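Local coordinates for multicopper oxidase (Arthrobacter sp. FB24, PDB 3GDC), which probably oxidises phenolic substrates in the manner of a laccase, using bound copper ions to pass the electrons on to dioxygen, at residues Trp37-Val42 against Ser58-Ile63; Arg18-Gly23 against Thr67-Glu72. All coordinates share one frame; numbering follows the deposited sequence.

Contact 1 (Trp37-Val42 against Ser58-Ile63)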
loop_
_atom_site.group_PDB
_atom_site.type_symbol
_atom_site.label_atom_id
_atom_site.label_comp_id
_atom_site.label_asym_id
_atom_site.label_seq_id
_atom_site.Cartn_x
_atom_site.Cartn_y
_atom_site.Cartn_z
ATOM N N TRP A 37 -20.142 11.882 25.076
ATOM C CA TRP A 37 -20.926 12.193 23.892
ATOM C C TRP A 37 -22.161 11.324 23.853
ATOM O O TRP A 37 -22.144 10.193 24.342
ATOM C CB TRP A 37 -20.132 11.896 22.621
ATOM C CG TRP A 37 -18.875 12.666 22.407
ATOM C CD1 TRP A 37 -18.738 13.816 21.698
ATOM C CD2 TRP A 37 -17.558 12.305 22.851
ATOM N NE1 TRP A 37 -17.423 14.208 21.684
ATOM C CE2 TRP A 37 -16.675 13.298 22.380
ATOM C CE3 TRP A 37 -17.041 11.244 23.608
ATOM C CZ2 TRP A 37 -15.301 13.265 22.635
ATOM C CZ3 TRP A 37 -15.672 11.206 23.863
ATOM C CH2 TRP A 37 -14.817 12.210 23.369
ATOM N N ASP A 38 -23.219 11.841 23.240
ATOM C CA ASP A 38 -24.381 11.025 22.897
ATOM C C ASP A 38 -24.360 10.763 21.401
ATOM O O ASP A 38 -24.317 11.707 20.602
ATOM C CB ASP A 38 -25.688 11.743 23.242
ATOM C CG ASP A 38 -25.753 12.167 24.684
ATOM O OD1 ASP A 38 -25.348 11.372 25.548
ATOM O OD2 ASP A 38 -26.205 13.301 24.944
ATOM N N ILE A 39 -24.396 9.489 21.029
ATOM C CA ILE A 39 -24.361 9.088 19.625
ATOM C C ILE A 39 -25.564 8.186 19.384
ATOM O O ILE A 39 -25.802 7.230 20.140
ATOM C CB ILE A 39 -23.022 8.364 19.275
ATOM C CG1 ILE A 39 -21.827 9.329 19.430
ATOM C CG2 ILE A 39 -23.072 7.760 17.865
ATOM C CD1 ILE A 39 -20.460 8.781 18.964
ATOM N N VAL A 40 -26.321 8.486 18.332
ATOM C CA VAL A 40 -27.516 7.715 17.995
ATOM C C VAL A 40 -27.400 7.171 16.573
ATOM O O VAL A 40 -27.100 7.932 15.648
ATOM C CB VAL A 40 -28.801 8.581 18.099
ATOM C CG1 VAL A 40 -30.042 7.748 17.773
ATOM C CG2 VAL A 40 -28.941 9.217 19.496
ATOM N N ALA A 41 -27.622 5.864 16.390
ATOM C CA ALA A 41 -27.694 5.302 15.038
ATOM C C ALA A 41 -29.090 5.547 14.466
ATOM O O ALA A 41 -30.102 5.218 15.089
ATOM C CB ALA A 41 -27.324 3.810 15.017
ATOM N N VAL A 42 -29.144 6.193 13.308
ATOM C CA VAL A 42 -30.424 6.574 12.713
ATOM C C VAL A 42 -30.417 6.268 11.221
ATOM O O VAL A 42 -29.432 6.541 10.531
ATOM C CB VAL A 42 -30.770 8.087 12.922
ATOM C CG1 VAL A 42 -30.872 8.437 14.384
ATOM C CG2 VAL A 42 -29.755 8.990 12.252
ATOM N N SER A 58 -26.647 6.001 9.722
ATOM C CA SER A 58 -25.740 7.064 10.131
ATOM C C SER A 58 -25.732 7.275 11.633
ATOM O O SER A 58 -26.750 7.101 12.299
ATOM C CB SER A 58 -26.120 8.380 9.451
ATOM O OG SER A 58 -27.387 8.826 9.891
ATOM N N TYR A 59 -24.578 7.674 12.148
ATOM C CA TYR A 59 -24.474 8.151 13.517
ATOM C C TYR A 59 -24.814 9.641 13.550
ATOM O O TYR A 59 -24.135 10.450 12.896
ATOM C CB TYR A 59 -23.056 7.948 14.039
ATOM C CG TYR A 59 -22.582 6.521 14.162
ATOM C CD1 TYR A 59 -23.210 5.614 15.031
ATOM C CD2 TYR A 59 -21.454 6.088 13.459
ATOM C CE1 TYR A 59 -22.752 4.307 15.158
ATOM C CE2 TYR A 59 -20.974 4.772 13.600
ATOM C CZ TYR A 59 -21.636 3.891 14.448
ATOM O OH TYR A 59 -21.162 2.600 14.591
ATOM N N ASN A 60 -25.856 9.996 14.307
ATOM C CA ASN A 60 -26.309 11.388 14.464
ATOM C C ASN A 60 -26.711 12.064 13.147
ATOM O O ASN A 60 -26.586 13.291 13.000
ATOM C CB ASN A 60 -25.259 12.237 15.207
ATOM C CG ASN A 60 -25.194 11.925 16.697
ATOM O OD1 ASN A 60 -25.934 11.080 17.203
ATOM N ND2 ASN A 60 -24.298 12.604 17.402
ATOM N N GLY A 61 -27.191 11.260 12.200
ATOM C CA GLY A 61 -27.784 11.780 10.960
ATOM C C GLY A 61 -26.815 12.440 10.002
ATOM O O GLY A 61 -27.215 13.283 9.192
ATOM N N ARG A 62 -25.541 12.071 10.095
ATOM C CA ARG A 62 -24.523 12.572 9.168
ATOM C C ARG A 62 -23.567 11.448 8.790
ATOM O O ARG A 62 -23.311 10.534 9.591
ATOM C CB ARG A 62 -23.738 13.735 9.794
ATOM C CG ARG A 62 -23.127 13.403 11.148
ATOM C CD ARG A 62 -21.620 13.684 11.124
ATOM N NE ARG A 62 -21.341 14.996 11.611
ATOM C CZ ARG A 62 -20.141 15.540 11.772
ATOM N NH1 ARG A 62 -19.007 14.906 11.461
ATOM N NH2 ARG A 62 -20.104 16.765 12.236
ATOM N N ILE A 63 -23.058 11.521 7.560
ATOM C CA ILE A 63 -22.029 10.619 7.062
ATOM C C ILE A 63 -20.901 11.485 6.507
ATOM O O ILE A 63 -21.151 12.277 5.604
ATOM C CB ILE A 63 -22.566 9.715 5.905
ATOM C CG1 ILE A 63 -23.747 8.864 6.372
ATOM C CG2 ILE A 63 -21.454 8.830 5.394
ATOM C CD1 ILE A 63 -24.409 8.067 5.252
#
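A41 and Y59 form a non-hydrogen-bonded antiparallel pair, with CA atoms 4.6 Å apart, next to the hydrogen-bonded pair V42 and S58, in the hairpin of strands 33-49 and 52-59. Beyond Y59 the second strand leaves through a type I' turn from Y59 to R62. There N60 N still donates to V40 O at 2.8 Å with an N-H...O angle of 175°, and the N60 carboxamide adds two bonds further back along 37-42. N60 OD1 accepts from V40 N at 2.9 Å, the donor tilted from the carboxamide plane, while N60 ND2 gives a weak, long bond to D38 O. An alanine at N60 would probably leave V40 N and D38 O without these mates, although the backbone bond to V40 O could remain. V42 O is gripped by S58 N and S58 OG, which come from opposite faces of its carbonyl plane. Because S58 OG lies between its own backbone N and carbonyl carbon (chi1 65°), it also meets V42 CG2, at 3.3 Å. On the face that carries A41 and Y59, I39 CG2 lies 3.6 Å from Y59 CD1, the two side chains crossing obliquely. Y59 OH bonds to T89 O, and its side chain touches C133, a copper ligand, and lies about 6 Å from a bound copper ion. The chemistry thus joins polar backbone mimicry by N60 to apolar packing on the face of Y59, which, touching the ligand C133, lies in the second shell of a copper site.

Contact 2 (Arg18-Gly23 against Thr67-Glu72)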
loop_
_atom_site.group_PDB
_atom_site.type_symbol
_atom_site.label_atom_id
_atom_site.label_comp_id
_atom_site.label_asym_id
_atom_site.label_seq_id
_atom_site.Cartn_x
_atom_site.Cartn_y
_atom_site.Cartn_z
ATOM N N ARG A 18 -14.193 20.821 9.593
ATOM C CA ARG A 18 -13.598 21.498 10.742
ATOM C C ARG A 18 -14.360 21.322 12.061
ATOM O O ARG A 18 -14.039 21.971 13.058
ATOM C CB ARG A 18 -13.393 22.977 10.423
ATOM C CG ARG A 18 -12.358 23.229 9.337
ATOM C CD ARG A 18 -12.168 24.722 9.128
ATOM N NE ARG A 18 -11.151 25.020 8.118
ATOM C CZ ARG A 18 -11.399 25.237 6.831
ATOM N NH1 ARG A 18 -12.639 25.191 6.367
ATOM N NH2 ARG A 18 -10.392 25.507 6.007
ATOM N N ASP A 19 -15.329 20.411 12.073
ATOM C CA ASP A 19 -16.154 20.164 13.263
ATOM C C ASP A 19 -15.542 19.062 14.149
ATOM O O ASP A 19 -15.840 17.883 13.981
ATOM C CB ASP A 19 -17.586 19.804 12.829
ATOM C CG ASP A 19 -18.552 19.643 14.004
ATOM O OD1 ASP A 19 -18.136 19.798 15.172
ATOM O OD2 ASP A 19 -19.744 19.370 13.742
ATOM N N PHE A 20 -14.704 19.462 15.100
ATOM C CA PHE A 20 -14.153 18.544 16.092
ATOM C C PHE A 20 -15.039 18.584 17.336
ATOM O O PHE A 20 -15.142 19.614 18.019
ATOM C CB PHE A 20 -12.699 18.898 16.411
ATOM C CG PHE A 20 -11.775 18.717 15.235
ATOM C CD1 PHE A 20 -11.170 17.490 14.999
ATOM C CD2 PHE A 20 -11.557 19.763 14.341
ATOM C CE1 PHE A 20 -10.329 17.310 13.900
ATOM C CE2 PHE A 20 -10.729 19.595 13.233
ATOM C CZ PHE A 20 -10.113 18.368 13.014
ATOM N N ASP A 21 -15.719 17.473 17.577
ATOM C CA ASP A 21 -16.675 17.382 18.663
ATOM C C ASP A 21 -15.952 17.034 19.970
ATOM O O ASP A 21 -15.542 15.893 20.206
ATOM C CB ASP A 21 -17.782 16.373 18.326
ATOM C CG ASP A 21 -18.985 16.481 19.266
ATOM O OD1 ASP A 21 -18.807 16.870 20.440
ATOM O OD2 ASP A 21 -20.114 16.174 18.823
ATOM N N ARG A 22 -15.787 18.051 20.809
ATOM C CA ARG A 22 -15.062 17.903 22.073
ATOM C C ARG A 22 -15.932 17.357 23.211
ATOM O O ARG A 22 -15.442 17.126 24.317
ATOM C CB ARG A 22 -14.388 19.221 22.446
ATOM C CG ARG A 22 -13.273 19.595 21.462
ATOM C CD ARG A 22 -12.716 20.985 21.693
ATOM N NE ARG A 22 -11.643 21.276 20.737
ATOM C CZ ARG A 22 -11.819 21.551 19.443
ATOM N NH1 ARG A 22 -13.041 21.590 18.900
ATOM N NH2 ARG A 22 -10.757 21.792 18.681
ATOM N N GLY A 23 -17.209 17.128 22.925
ATOM C CA GLY A 23 -18.119 16.502 23.885
ATOM C C GLY A 23 -18.487 17.425 25.030
ATOM O O GLY A 23 -18.300 18.645 24.952
ATOM N N THR A 67 -16.946 13.678 14.386
ATOM C CA THR A 67 -15.520 13.529 14.605
ATOM C C THR A 67 -15.270 13.778 16.091
ATOM O O THR A 67 -15.360 14.915 16.556
ATOM C CB THR A 67 -14.708 14.510 13.747
ATOM O OG1 THR A 67 -15.036 14.290 12.362
ATOM C CG2 THR A 67 -13.222 14.281 13.958
ATOM N N LEU A 68 -14.998 12.710 16.833
ATOM C CA LEU A 68 -14.774 12.830 18.276
ATOM C C LEU A 68 -13.349 13.292 18.539
ATOM O O LEU A 68 -12.401 12.800 17.914
ATOM C CB LEU A 68 -15.071 11.498 18.987
ATOM C CG LEU A 68 -16.397 10.797 18.659
ATOM C CD1 LEU A 68 -16.496 9.519 19.468
ATOM C CD2 LEU A 68 -17.640 11.663 18.881
ATOM N N TRP A 69 -13.197 14.251 19.450
ATOM C CA TRP A 69 -11.886 14.801 19.789
ATOM C C TRP A 69 -11.659 14.672 21.297
ATOM O O TRP A 69 -12.527 15.028 22.087
ATOM C CB TRP A 69 -11.812 16.275 19.372
ATOM C CG TRP A 69 -10.456 16.900 19.568
ATOM C CD1 TRP A 69 -9.472 17.039 18.625
ATOM C CD2 TRP A 69 -9.922 17.437 20.786
ATOM N NE1 TRP A 69 -8.365 17.650 19.178
ATOM C CE2 TRP A 69 -8.615 17.898 20.506
ATOM C CE3 TRP A 69 -10.429 17.588 22.089
ATOM C CZ2 TRP A 69 -7.801 18.495 21.480
ATOM C CZ3 TRP A 69 -9.618 18.177 23.058
ATOM C CH2 TRP A 69 -8.320 18.622 22.747
ATOM N N ALA A 70 -10.504 14.148 21.681
ATOM C CA ALA A 70 -10.138 14.058 23.100
ATOM C C ALA A 70 -8.662 14.353 23.282
ATOM O O ALA A 70 -7.900 14.373 22.315
ATOM C CB ALA A 70 -10.480 12.691 23.639
ATOM N N ARG A 71 -8.255 14.602 24.526
ATOM C CA ARG A 71 -6.845 14.701 24.843
ATOM C C ARG A 71 -6.355 13.401 25.477
ATOM O O ARG A 71 -7.070 12.773 26.261
ATOM C CB ARG A 71 -6.613 15.876 25.782
ATOM C CG ARG A 71 -5.187 16.345 25.848
ATOM C CD ARG A 71 -4.896 16.712 27.275
ATOM N NE ARG A 71 -4.079 17.911 27.400
ATOM C CZ ARG A 71 -3.864 18.535 28.555
ATOM N NH1 ARG A 71 -4.404 18.064 29.672
ATOM N NH2 ARG A 71 -3.114 19.628 28.590
ATOM N N GLU A 72 -5.129 13.013 25.132
ATOM C CA GLU A 72 -4.509 11.791 25.624
ATOM C C GLU A 72 -4.729 11.640 27.131
ATOM O O GLU A 72 -4.452 12.557 27.901
ATOM C CB GLU A 72 -3.014 11.800 25.309
ATOM C CG GLU A 72 -2.287 10.527 25.678
ATOM C CD GLU A 72 -0.775 10.624 25.492
ATOM O OE1 GLU A 72 -0.242 11.710 25.149
ATOM O OE2 GLU A 72 -0.108 9.595 25.702
HETATM O O HOH W 1 -16.330 16.507 11.758
HETATM O O HOH W 2 -18.087 16.290 14.447
#
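R22 and W69 meet beside a short parallel pairing in which D21 N donates to T67 O at 2.8 Å and W69 N donates to D21 O at 3.0 Å. The first bond runs nearly straight out from the carbonyl; in the second the donor stands above the carbonyl plane. R22 is the side chain to follow. From CB its first torsion sets CG anti to the carbonyl carbon, and R22 CG lies 3.5 Å from W69 CE3. The chain is extended from there to NE, and R22 CD and NE both stay near that same indole atom, NE standing over one face of the ring system, displaced toward the rim. At the tip, R22 CZ is 4.8 Å from the centroid of the W69 five-membered ring and 13° off its normal, the evidence for a cation-pi contact; the guanidinium and indole planes differ by 32°. W69 CD1 comes within 4.0 Å of F20 CD1, with the phenyl and five-membered ring planes at 81°. F20 and T67 lie side by side, F20 CD1 also touching T67 CG2. Two waters bridge the segments at D19 O, to which both donate; one accepts from T67 OG1 and the other from T67 N. D21 OD1 accepts from G23 N, an Asx turn that ties the aspartate to the chain just after R22. Strand 67-71 continues the sheet on its other side, where L68 and A70 pair with strand 147-153. F20, T67 and W69 pack on I151 of that strand, and L68 packs on W37 and I39 of strand 33-49. Helix 13-18 leads into 18-23, and strand 163-172 meets F20 and T67.

From the N terminus, the chain passes through 18-23 and runs on through strands 33-49 and 52-59 before returning at 67-72, where contact 2 closes a loop with 43 residues between its segments. Contact 1 is nested inside that loop, closing a shorter one of 15 residues between 37-42 and 58-63. Their centres are about 15 Å apart within one sheet, in which strands 20-27 and 33-49 are antiparallel neighbours. Direct links join them: R62 NH2 makes a salt bridge to D19 OD2, and W37 NE1 probably bonds to D21 O at 2.9 Å. The hairpin and the turn that follows it are thus joined to the chain around the parallel pair of strands 20-27 and 67-71.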